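Local coordinates for hydrogenase (NiFe) small subunit HydA (Allochromatium vinosum, PDB 3MYR) that carries the iron-sulfur clusters that relay electrons to and from the nickel-iron active site of the large subunit in a [NiFe] hydrogenase, at the interface of chains A and B. Sequence-based numbering; all coordinates share one arbitrary frame. Chains: chain A, Hydrogenase (NiFe) small subunit HydA; chain B, Nickel-dependent hydrogenase large subunit.

Contact 1: the interface of chains A and B. Residues chain A 43, 85-90; chain B 8, 16, 36-37, 364.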
ATOM      1  N   HIS A  43       9.386  -9.103   5.588  1.00 23.99           N
ATOM      2  CA  HIS A  43       8.746  -9.516   4.311  1.00 28.90           C
ATOM      3  C   HIS A  43       8.767  -8.460   3.260  1.00 28.18           C
ATOM      4  O   HIS A  43       8.863  -8.784   2.077  1.00 28.33           O
ATOM      5  CB  HIS A  43       7.242  -9.849   4.469  1.00 28.48           C
ATOM      6  CG  HIS A  43       6.965 -11.220   4.996  1.00 35.54           C
ATOM      7  ND1 HIS A  43       5.689 -11.757   5.026  1.00 42.07           N
ATOM      8  CD2 HIS A  43       7.784 -12.154   5.554  1.00 37.98           C
ATOM      9  CE1 HIS A  43       5.728 -12.962   5.583  1.00 37.78           C
ATOM     10  NE2 HIS A  43       6.986 -13.222   5.919  1.00 41.74           N
ATOM     11  N   PHE A  85      -7.062 -18.938   8.474  1.00 21.24           N
ATOM     12  CA  PHE A  85      -7.287 -17.496   8.225  1.00 20.83           C
ATOM     13  C   PHE A  85      -5.999 -16.703   7.874  1.00 22.01           C
ATOM     14  O   PHE A  85      -6.042 -15.794   7.053  1.00 21.62           O
ATOM     15  CB  PHE A  85      -7.928 -16.805   9.441  1.00 19.53           C
ATOM     16  CG  PHE A  85      -9.391 -17.180   9.693  1.00 20.63           C
ATOM     17  CD1 PHE A  85      -9.852 -17.381  11.002  1.00 20.30           C
ATOM     18  CD2 PHE A  85     -10.288 -17.391   8.638  1.00 22.40           C
ATOM     19  CE1 PHE A  85     -11.213 -17.744  11.253  1.00 27.40           C
ATOM     20  CE2 PHE A  85     -11.630 -17.755   8.872  1.00 26.93           C
ATOM     21  CZ  PHE A  85     -12.102 -17.911  10.177  1.00 24.12           C
ATOM     22  N   SER A  86      -4.849 -17.033   8.455  1.00 20.48           N
ATOM     23  CA  SER A  86      -3.639 -16.244   8.106  1.00 20.70           C
ATOM     24  C   SER A  86      -2.457 -17.172   8.347  1.00 22.09           C
ATOM     25  O   SER A  86      -2.247 -17.626   9.479  1.00 22.24           O
ATOM     26  CB  SER A  86      -3.512 -15.042   9.044  1.00 19.67           C
ATOM     27  OG  SER A  86      -2.456 -14.132   8.637  1.00 22.90           O
ATOM     28  N   THR A  87      -1.712 -17.496   7.292  1.00 22.63           N
ATOM     29  CA  THR A  87      -0.578 -18.438   7.434  1.00 21.79           C
ATOM     30  C   THR A  87       0.576 -17.851   6.625  1.00 23.22           C
ATOM     31  O   THR A  87       0.371 -16.937   5.752  1.00 22.93           O
ATOM     32  CB  THR A  87      -0.980 -19.830   6.797  1.00 24.16           C
ATOM     33  OG1 THR A  87      -1.215 -19.601   5.413  1.00 24.38           O
ATOM     34  CG2 THR A  87      -2.285 -20.371   7.423  1.00 23.08           C
ATOM     35  N   VAL A  88       1.783 -18.312   6.945  1.00 22.94           N
ATOM     36  CA  VAL A  88       2.984 -18.006   6.156  1.00 22.95           C
ATOM     37  C   VAL A  88       3.730 -19.310   5.997  1.00 24.24           C
ATOM     38  O   VAL A  88       3.861 -20.038   6.974  1.00 25.88           O
ATOM     39  CB  VAL A  88       3.947 -16.991   6.885  1.00 22.98           C
ATOM     40  CG1 VAL A  88       5.202 -16.762   6.043  1.00 16.75           C
ATOM     41  CG2 VAL A  88       3.235 -15.633   7.126  1.00 21.31           C
ATOM     42  N   ALA A  89       4.191 -19.642   4.781  1.00 25.04           N
ATOM     43  CA  ALA A  89       4.901 -20.920   4.544  1.00 24.82           C
ATOM     44  C   ALA A  89       4.101 -22.170   5.117  1.00 26.32           C
ATOM     45  O   ALA A  89       4.679 -23.069   5.708  1.00 24.83           O
ATOM     46  CB  ALA A  89       6.328 -20.862   5.163  1.00 25.54           C
ATOM     47  N   GLY A  90       2.769 -22.138   5.065  1.00 25.24           N
ATOM     48  CA  GLY A  90       1.984 -23.266   5.580  1.00 25.26           C
ATOM     49  C   GLY A  90       1.814 -23.360   7.082  1.00 25.37           C
ATOM     50  O   GLY A  90       1.311 -24.354   7.546  1.00 28.69           O
TER
ATOM     51  N   ASP B   8       6.733 -19.520  -0.812  1.00 26.01           N
ATOM     52  CA  ASP B   8       5.900 -18.989   0.259  1.00 25.30           C
ATOM     53  C   ASP B   8       6.844 -18.740   1.449  1.00 24.39           C
ATOM     54  O   ASP B   8       7.386 -19.671   1.989  1.00 25.03           O
ATOM     55  CB  ASP B   8       4.841 -20.039   0.580  1.00 25.18           C
ATOM     56  CG  ASP B   8       3.823 -19.562   1.570  1.00 27.36           C
ATOM     57  OD1 ASP B   8       2.787 -20.263   1.753  1.00 30.46           O
ATOM     58  OD2 ASP B   8       4.077 -18.525   2.231  1.00 26.83           O
ATOM     59  N   HIS B  16       0.483 -11.283   1.820  1.00 20.30           N
ATOM     60  CA  HIS B  16       0.803 -12.692   2.033  1.00 19.17           C
ATOM     61  C   HIS B  16       0.453 -13.539   0.828  1.00 19.82           C
ATOM     62  O   HIS B  16      -0.712 -13.878   0.639  1.00 20.30           O
ATOM     63  CB  HIS B  16       0.055 -13.200   3.289  1.00 20.19           C
ATOM     64  CG  HIS B  16       0.621 -12.630   4.547  1.00 21.53           C
ATOM     65  ND1 HIS B  16      -0.014 -11.638   5.279  1.00 27.43           N
ATOM     66  CD2 HIS B  16       1.843 -12.777   5.099  1.00 19.25           C
ATOM     67  CE1 HIS B  16       0.741 -11.305   6.315  1.00 16.98           C
ATOM     68  NE2 HIS B  16       1.887 -11.958   6.205  1.00 28.28           N
ATOM     69  N   THR B  36      -2.886 -15.750   1.390  1.00 19.63           N
ATOM     70  CA  THR B  36      -2.929 -16.624   2.556  1.00 21.28           C
ATOM     71  C   THR B  36      -3.208 -15.790   3.813  1.00 21.49           C
ATOM     72  O   THR B  36      -2.882 -16.246   4.913  1.00 23.51           O
ATOM     73  CB  THR B  36      -1.617 -17.487   2.735  1.00 20.40           C
ATOM     74  OG1 THR B  36      -0.524 -16.603   3.057  1.00 24.30           O
ATOM     75  CG2 THR B  36      -1.216 -18.261   1.403  1.00 21.06           C
ATOM     76  N   MET B  37      -3.907 -14.643   3.668  1.00 19.57           N
ATOM     77  CA  MET B  37      -4.375 -13.901   4.866  1.00 18.53           C
ATOM     78  C   MET B  37      -5.692 -13.219   4.510  1.00 19.55           C
ATOM     79  O   MET B  37      -5.845 -12.659   3.396  1.00 20.03           O
ATOM     80  CB  MET B  37      -3.318 -12.909   5.357  1.00 15.86           C
ATOM     81  CG  MET B  37      -3.678 -12.173   6.673  1.00 16.21           C
ATOM     82  SD  MET B  37      -4.803 -10.739   6.445  1.00 20.40           S
ATOM     83  CE  MET B  37      -3.642  -9.396   5.979  1.00 16.23           C
ATOM     84  N   TYR B 364       1.107 -27.293   6.429  1.00 32.67           N
ATOM     85  CA  TYR B 364       0.987 -28.045   5.195  1.00 30.59           C
ATOM     86  C   TYR B 364       2.122 -27.689   4.257  1.00 29.55           C
ATOM     87  O   TYR B 364       2.747 -26.643   4.426  1.00 27.48           O
ATOM     88  CB  TYR B 364      -0.334 -27.718   4.550  1.00 30.02           C
ATOM     89  CG  TYR B 364      -0.497 -26.253   4.126  1.00 28.62           C
ATOM     90  CD1 TYR B 364      -1.304 -25.366   4.882  1.00 25.20           C
ATOM     91  CD2 TYR B 364       0.108 -25.764   2.957  1.00 25.72           C
ATOM     92  CE1 TYR B 364      -1.544 -24.072   4.452  1.00 24.41           C
ATOM     93  CE2 TYR B 364      -0.120 -24.439   2.529  1.00 21.89           C
ATOM     94  CZ  TYR B 364      -0.931 -23.595   3.290  1.00 26.96           C
ATOM     95  OH  TYR B 364      -1.173 -22.273   2.903  1.00 24.59           O
TER
HETATM   96  O   HOH W   1       0.872 -20.495   3.757  1.00 15.72           O
HETATM   97  O   HOH W   2      -4.234 -19.227   4.531  1.00 18.04           O
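An antiparallel beta bridge between A:Ser86 and B:Met37 brings the short strand 87-88 of the small subunit against the segment that follows strand 27-35 of the large one. Next to it A:Thr87 N gives a hydrogen bond to B:Thr36 O at 2.9 Å, and the hydroxyl B:Thr36 OG1 returns one to A:Thr87 O, also at 2.9 Å, from above the carbonyl plane. OG1 of B:Thr36 lies between its own backbone N and carbonyl carbon (chi1 67°), which turns the hydroxyl onto the facing strand; threonine suits the place because it adds this bond to its backbone one. The carboxylate of B:Asp8 meets the loop after strand 87-88: OD2 takes the amide A:Ala89 N at 2.8 Å, well above the carboxylate plane, while OD1 holds water 1. That water also meets A:Thr87 OG1, A:Gly90 N and the phenol B:Tyr364 OH, each at 2.8 Å. A:Gly90 has no side chain, and its CA can settle over the centre of the B:Tyr364 ring, while B:Tyr364 N donates to A:Gly90 O at 3.2 Å. On the other flank B:His16 CD2 touches A:Val88 CG2 and the in-plane edge of the A:His43 ring. The small-subunit stretch after 3-10 helix 83-85 thus meets four separate loop stretches of the large subunit.

Contact 2: the interface of chains A and B. Residues chain A 1-3, 33, 38-40; chain B 158, 161, 163, 165.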
ATOM      1  N   ALA A   1      26.433 -11.942  15.182  1.00 43.43           N
ATOM      2  CA  ALA A   1      26.078 -10.962  16.284  1.00 46.97           C
ATOM      3  C   ALA A   1      27.142  -9.837  16.609  1.00 48.20           C
ATOM      4  O   ALA A   1      28.356 -10.076  16.580  1.00 47.64           O
ATOM      5  CB  ALA A   1      25.610 -11.687  17.589  1.00 48.47           C
ATOM      6  N   ARG A   2      26.627  -8.634  16.880  1.00 44.79           N
ATOM      7  CA  ARG A   2      27.357  -7.374  17.185  1.00 44.66           C
ATOM      8  C   ARG A   2      26.444  -6.141  16.959  1.00 40.28           C
ATOM      9  O   ARG A   2      26.481  -5.263  17.777  1.00 41.62           O
ATOM     10  CB  ARG A   2      28.674  -7.181  16.465  1.00 45.18           C
ATOM     11  CG  ARG A   2      28.950  -5.732  16.135  1.00 49.35           C
ATOM     12  CD  ARG A   2      29.809  -5.117  17.216  1.00 60.59           C
ATOM     13  NE  ARG A   2      30.988  -4.523  16.585  1.00 69.35           N
ATOM     14  CZ  ARG A   2      31.884  -5.206  15.855  1.00 73.40           C
ATOM     15  NH1 ARG A   2      31.765  -6.526  15.671  1.00 72.93           N
ATOM     16  NH2 ARG A   2      32.908  -4.567  15.291  1.00 75.86           N
ATOM     17  N   ARG A   3      25.646  -6.068  15.886  1.00 35.30           N
ATOM     18  CA  ARG A   3      24.403  -5.216  15.917  1.00 31.90           C
ATOM     19  C   ARG A   3      23.217  -6.079  16.401  1.00 30.67           C
ATOM     20  O   ARG A   3      23.095  -7.215  16.016  1.00 28.26           O
ATOM     21  CB  ARG A   3      24.071  -4.549  14.562  1.00 30.51           C
ATOM     22  CG  ARG A   3      25.042  -3.391  14.112  1.00 26.82           C
ATOM     23  CD  ARG A   3      24.721  -3.016  12.633  1.00 23.45           C
ATOM     24  NE  ARG A   3      25.442  -3.919  11.689  1.00 24.45           N
ATOM     25  CZ  ARG A   3      24.841  -4.728  10.799  1.00 27.91           C
ATOM     26  NH1 ARG A   3      23.521  -4.786  10.755  1.00 25.23           N
ATOM     27  NH2 ARG A   3      25.546  -5.547   9.999  1.00 26.00           N
ATOM     28  N   ILE A  33      19.390   0.102   9.911  1.00 22.80           N
ATOM     29  CA  ILE A  33      19.669  -1.177   9.312  1.00 26.05           C
ATOM     30  C   ILE A  33      21.163  -1.347   9.067  1.00 25.77           C
ATOM     31  O   ILE A  33      21.710  -2.480   9.234  1.00 26.42           O
ATOM     32  CB  ILE A  33      18.900  -1.264   7.972  1.00 27.40           C
ATOM     33  CG1 ILE A  33      17.492  -1.763   8.204  1.00 29.45           C
ATOM     34  CG2 ILE A  33      19.630  -2.041   6.884  1.00 32.83           C
ATOM     35  CD1 ILE A  33      16.755  -1.775   6.785  1.00 31.80           C
ATOM     36  N   SER A  38      20.408  -5.207  13.345  1.00 20.85           N
ATOM     37  CA  SER A  38      20.508  -6.146  12.272  1.00 23.39           C
ATOM     38  C   SER A  38      19.094  -6.608  12.009  1.00 21.43           C
ATOM     39  O   SER A  38      18.531  -7.389  12.805  1.00 21.61           O
ATOM     40  CB  SER A  38      21.393  -7.342  12.648  1.00 23.31           C
ATOM     41  OG  SER A  38      21.628  -8.130  11.476  1.00 24.11           O
ATOM     42  N   LEU A  39      18.466  -6.011  11.001  1.00 21.78           N
ATOM     43  CA  LEU A  39      17.068  -6.342  10.711  1.00 21.12           C
ATOM     44  C   LEU A  39      17.126  -7.641   9.897  1.00 21.60           C
ATOM     45  O   LEU A  39      17.485  -7.638   8.710  1.00 21.13           O
ATOM     46  CB  LEU A  39      16.421  -5.214   9.874  1.00 21.72           C
ATOM     47  CG  LEU A  39      15.017  -5.534   9.328  1.00 20.30           C
ATOM     48  CD1 LEU A  39      14.019  -5.766  10.543  1.00 20.02           C
ATOM     49  CD2 LEU A  39      14.433  -4.423   8.363  1.00 17.92           C
ATOM     50  N   ASP A  40      16.820  -8.772  10.535  1.00 22.34           N
ATOM     51  CA  ASP A  40      17.157 -10.071   9.956  1.00 22.60           C
ATOM     52  C   ASP A  40      16.027 -10.735   9.185  1.00 22.82           C
ATOM     53  O   ASP A  40      16.252 -11.688   8.433  1.00 23.87           O
ATOM     54  CB  ASP A  40      17.635 -10.985  11.057  1.00 19.22           C
ATOM     55  CG  ASP A  40      19.000 -10.544  11.632  1.00 26.70           C
ATOM     56  OD1 ASP A  40      19.279 -10.830  12.825  1.00 28.95           O
ATOM     57  OD2 ASP A  40      19.820  -9.905  10.904  1.00 28.25           O
TER
ATOM     58  N   PHE B 158      29.008  -3.595   5.698  1.00 29.49           N
ATOM     59  CA  PHE B 158      27.835  -4.346   6.069  1.00 29.81           C
ATOM     60  C   PHE B 158      27.971  -5.823   5.711  1.00 31.53           C
ATOM     61  O   PHE B 158      27.616  -6.710   6.482  1.00 30.19           O
ATOM     62  CB  PHE B 158      26.654  -3.766   5.312  1.00 28.33           C
ATOM     63  CG  PHE B 158      25.386  -4.358   5.657  1.00 27.40           C
ATOM     64  CD1 PHE B 158      24.811  -5.323   4.826  1.00 26.93           C
ATOM     65  CD2 PHE B 158      24.681  -3.900   6.756  1.00 26.23           C
ATOM     66  CE1 PHE B 158      23.556  -5.863   5.104  1.00 27.38           C
ATOM     67  CE2 PHE B 158      23.399  -4.478   7.070  1.00 25.59           C
ATOM     68  CZ  PHE B 158      22.840  -5.414   6.239  1.00 24.66           C
ATOM     69  N   SER B 161      30.494  -7.731   7.711  1.00 34.13           N
ATOM     70  CA  SER B 161      30.247  -7.889   9.151  1.00 33.24           C
ATOM     71  C   SER B 161      29.723  -9.337   9.412  1.00 34.20           C
ATOM     72  O   SER B 161      29.600  -9.715  10.549  1.00 33.96           O
ATOM     73  CB  SER B 161      29.166  -6.925   9.600  1.00 34.10           C
ATOM     74  OG  SER B 161      27.900  -7.349   9.031  1.00 25.58           O
ATOM     75  N   GLN B 163      26.595 -10.011   9.248  1.00 28.99           N
ATOM     76  CA  GLN B 163      25.146  -9.936   9.513  1.00 27.43           C
ATOM     77  C   GLN B 163      24.502  -9.300   8.294  1.00 26.46           C
ATOM     78  O   GLN B 163      24.396  -8.035   8.199  1.00 24.85           O
ATOM     79  CB  GLN B 163      24.852  -9.107  10.787  1.00 27.26           C
ATOM     80  CG  GLN B 163      25.346  -9.757  12.102  1.00 29.21           C
ATOM     81  CD  GLN B 163      25.106  -8.870  13.292  1.00 31.21           C
ATOM     82  OE1 GLN B 163      25.827  -7.902  13.519  1.00 29.01           O
ATOM     83  NE2 GLN B 163      24.023  -9.114  13.981  1.00 24.89           N
ATOM     84  N   GLY B 165      21.435  -9.348   7.194  1.00 23.81           N
ATOM     85  CA  GLY B 165      20.112  -8.709   7.370  1.00 23.42           C
ATOM     86  C   GLY B 165      19.215  -9.157   6.204  1.00 24.46           C
ATOM     87  O   GLY B 165      19.143 -10.348   5.889  1.00 24.41           O
TER
HETATM   88  O   HOH W   3      22.199  -6.826   9.335  1.00 14.03           O
HETATM   89  O   HOH W   4      21.845 -10.934   9.474  1.00 15.32           O
HETATM   90  O   HOH W   5      18.802 -12.288   7.767  1.00 18.76           O
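The guanidinium of A:Arg3 has B:Gln163 OE1 over one face, toward the rim, while B:Gln163 O, B:Ser161 CB and water 3 lie at its edge, in plane. Its plane is turned 27° from the B:Phe158 ring, whose CE2 lies 4.0 Å from A:Arg3 CZ; B:Gln163 O sits over the rim of one face of that ring. A:Arg3 NH2 gives B:Gln163 O a hydrogen bond of 3.3 Å in both the guanidinium and carbonyl planes, and NH1 holds water 3, which also meets that carbonyl and A:Ser38 OG. The primary amide of B:Gln163 pairs with the backbone of A:Arg3 on both its N-H and its C=O: OE1 accepts from A:Arg3 N at 3.0 Å and NE2 donates to A:Arg3 O at 2.9 Å, each on a carbonyl lone pair. Glutamine suits this place because one flat group both accepts and donates, and its chain, extended beyond CG (chi2 177°), carries the amide alongside the N-terminal segment, just ahead of strand 5-10. A leucine here would probably leave A:Arg3 N and O without these mates. B:Ser161 OG, bonded to B:Phe158 O, takes B:Gln163 N and steadies its backbone. Water 4 joins A:Asp40 OD2 to B:Gly165 N. The site fastens the N-terminal segment and strand 38-41 to the large subunit.

Contact 3: the interface of chains A and B. Residues chain A 239-240, 243, 245, 248; chain B 209-211, 216, 223.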
ATOM      1  N   TRP A 239      -0.761  17.524  11.268  1.00 15.99           N
ATOM      2  CA  TRP A 239      -1.410  16.408  11.936  1.00 13.93           C
ATOM      3  C   TRP A 239      -2.925  16.466  11.658  1.00 13.91           C
ATOM      4  O   TRP A 239      -3.416  17.444  11.113  1.00 14.97           O
ATOM      5  CB  TRP A 239      -1.107  16.379  13.421  1.00 12.51           C
ATOM      6  CG  TRP A 239      -1.686  17.527  14.232  1.00 13.88           C
ATOM      7  CD1 TRP A 239      -1.185  18.794  14.306  1.00 12.39           C
ATOM      8  CD2 TRP A 239      -2.693  17.421  15.249  1.00 10.37           C
ATOM      9  NE1 TRP A 239      -1.891  19.509  15.271  1.00 14.22           N
ATOM     10  CE2 TRP A 239      -2.813  18.677  15.855  1.00 15.70           C
ATOM     11  CE3 TRP A 239      -3.470  16.330  15.754  1.00 13.25           C
ATOM     12  CZ2 TRP A 239      -3.703  18.924  16.915  1.00 14.74           C
ATOM     13  CZ3 TRP A 239      -4.359  16.570  16.791  1.00 11.43           C
ATOM     14  CH2 TRP A 239      -4.505  17.859  17.333  1.00 16.76           C
ATOM     15  N   PRO A 240      -3.669  15.395  11.993  1.00 15.18           N
ATOM     16  CA  PRO A 240      -5.042  15.317  11.467  1.00 14.31           C
ATOM     17  C   PRO A 240      -5.924  16.518  11.798  1.00 15.46           C
ATOM     18  O   PRO A 240      -6.553  17.079  10.901  1.00 16.26           O
ATOM     19  CB  PRO A 240      -5.586  14.087  12.168  1.00 15.62           C
ATOM     20  CG  PRO A 240      -4.345  13.107  11.972  1.00 13.25           C
ATOM     21  CD  PRO A 240      -3.200  14.076  12.452  1.00 13.46           C
ATOM     22  N   ALA A 243      -4.870  19.695   9.836  1.00 16.72           N
ATOM     23  CA  ALA A 243      -5.379  19.644   8.473  1.00 18.83           C
ATOM     24  C   ALA A 243      -6.908  19.625   8.311  1.00 19.44           C
ATOM     25  O   ALA A 243      -7.369  19.451   7.191  1.00 21.82           O
ATOM     26  CB  ALA A 243      -4.755  18.401   7.698  1.00 17.01           C
ATOM     27  N   HIS A 245      -9.462  17.620  10.029  1.00 17.09           N
ATOM     28  CA  HIS A 245     -10.332  16.482  10.277  1.00 15.99           C
ATOM     29  C   HIS A 245     -10.330  16.149  11.763  1.00 16.37           C
ATOM     30  O   HIS A 245      -9.260  16.099  12.375  1.00 16.88           O
ATOM     31  CB  HIS A 245      -9.870  15.216   9.429  1.00 14.75           C
ATOM     32  CG  HIS A 245     -10.921  14.150   9.367  1.00 19.00           C
ATOM     33  ND1 HIS A 245     -11.173  13.293  10.418  1.00 16.31           N
ATOM     34  CD2 HIS A 245     -11.885  13.902   8.442  1.00 15.85           C
ATOM     35  CE1 HIS A 245     -12.203  12.523  10.116  1.00 21.70           C
ATOM     36  NE2 HIS A 245     -12.654  12.871   8.925  1.00 17.26           N
ATOM     37  N   LEU A 248      -9.846  10.490  14.945  1.00 16.09           N
ATOM     38  CA  LEU A 248     -10.662   9.274  14.953  1.00 17.61           C
ATOM     39  C   LEU A 248     -10.472   8.453  16.223  1.00 18.39           C
ATOM     40  O   LEU A 248     -11.192   7.432  16.390  1.00 17.27           O
ATOM     41  CB  LEU A 248     -10.205   8.346  13.774  1.00 19.62           C
ATOM     42  CG  LEU A 248     -10.214   9.001  12.356  1.00 19.75           C
ATOM     43  CD1 LEU A 248      -9.546   8.075  11.305  1.00 16.35           C
ATOM     44  CD2 LEU A 248     -11.587   9.389  11.940  1.00 17.29           C
TER
ATOM     45  N   GLY B 209      -3.817  16.141   4.089  1.00 17.66           N
ATOM     46  CA  GLY B 209      -4.560  15.044   4.656  1.00 17.08           C
ATOM     47  C   GLY B 209      -4.197  14.809   6.103  1.00 18.13           C
ATOM     48  O   GLY B 209      -4.696  13.858   6.685  1.00 16.82           O
ATOM     49  N   GLY B 210      -3.241  15.603   6.650  1.00 17.18           N
ATOM     50  CA  GLY B 210      -2.926  15.497   8.082  1.00 16.40           C
ATOM     51  C   GLY B 210      -1.808  14.506   8.398  1.00 17.80           C
ATOM     52  O   GLY B 210      -1.091  14.695   9.358  1.00 17.44           O
ATOM     53  N   LYS B 211      -1.630  13.464   7.563  1.00 17.58           N
ATOM     54  CA  LYS B 211      -0.651  12.437   7.904  1.00 16.15           C
ATOM     55  C   LYS B 211      -0.435  11.536   6.750  1.00 15.97           C
ATOM     56  O   LYS B 211      -1.301  11.404   5.905  1.00 17.53           O
ATOM     57  CB  LYS B 211      -1.111  11.599   9.112  1.00 15.05           C
ATOM     58  CG  LYS B 211      -2.481  11.045   8.914  1.00 15.95           C
ATOM     59  CD  LYS B 211      -2.999  10.386  10.168  1.00 19.59           C
ATOM     60  CE  LYS B 211      -2.470   8.942  10.203  1.00 22.80           C
ATOM     61  NZ  LYS B 211      -3.399   7.992  10.753  1.00 28.04           N
ATOM     62  N   ASN B 216      -6.582  11.779   5.883  1.00 16.89           N
ATOM     63  CA  ASN B 216      -8.061  11.876   6.076  1.00 18.00           C
ATOM     64  C   ASN B 216      -8.823  12.342   4.838  1.00 18.72           C
ATOM     65  O   ASN B 216      -8.300  13.131   4.037  1.00 17.68           O
ATOM     66  CB  ASN B 216      -8.356  12.797   7.296  1.00 17.13           C
ATOM     67  CG  ASN B 216      -7.716  12.221   8.579  1.00 21.70           C
ATOM     68  OD1 ASN B 216      -6.749  12.776   9.102  1.00 22.88           O
ATOM     69  ND2 ASN B 216      -8.147  11.037   8.965  1.00 14.63           N
ATOM     70  N   PRO B 223     -11.244  17.616   3.872  1.00 18.52           N
ATOM     71  CA  PRO B 223     -11.432  18.224   5.207  1.00 18.92           C
ATOM     72  C   PRO B 223     -10.590  19.497   5.361  1.00 20.30           C
ATOM     73  O   PRO B 223     -10.865  20.291   6.240  1.00 25.04           O
ATOM     74  CB  PRO B 223     -10.934  17.125   6.204  1.00 16.56           C
ATOM     75  CG  PRO B 223     -10.306  16.050   5.387  1.00 18.50           C
ATOM     76  CD  PRO B 223     -10.488  16.338   3.902  1.00 18.08           C
TER
HETATM   77  O   HOH W   6      -6.636  15.575   8.399  1.00 18.89           O
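A:His245 lays its imidazole nearly parallel to the side-chain amide of B:Asn216, the two planes 15° apart and stacked, with B:Asn216 ND2 over the rim of the ring. A:His245 CB and CG both lie 3.6 Å from B:Asn216 CB. Both groups are flat, which lets the ring and the amide lie face to face. CG of A:His245 is anti to the backbone N (chi1 -165°), which lays the ring along the asparagine amide; B:Pro223 CB touches A:His245 CB at 3.9 Å, adding a rigid apolar neighbour.

The other end of the amide faces A:Pro240, whose CB lies 3.5 Å from B:Asn216 OD1. At A:Pro240 CG the aliphatic part of B:Lys211 makes contact, its CD at 3.5 Å, a use of the lysine chain that does not involve its amine. The methyl A:Ala243 CB packs closely on B:Gly210 CA at 3.5 Å, where small residues on both sides allow the backbones to approach.

Among these residues no direct polar bond crosses; water 6 bridges instead, lying 2.9 Å from A:Pro240 O and equally far from B:Asn216 OD1, and this contact is likely to help orient the amide. A:Trp239, A:Pro240 and A:Leu248 also line the [3Fe-4S] cluster pocket, so these small-subunit loops meet the large subunit just after helix 203-209 and beside the medial cluster.

Contacts 1 and 2 are the nearer pair, their C-alpha centres about 26 Å apart, while contact 3 lies about 34 Å from contact 1 and 37 Å from contact 2. No residue is shared. Contacts 1 and 2 use the N-terminal part of the small subunit, with A:His43 of contact 1 lying shortly after strand 38-41 of contact 2; contact 3 uses the C-terminal part, which carries the [3Fe-4S] cluster. On the large subunit they draw on well-separated segments. Spread this way, the three points would hold both parts of the small subunit against its partner, consistent with the heterodimer keeping clusters and active site in register.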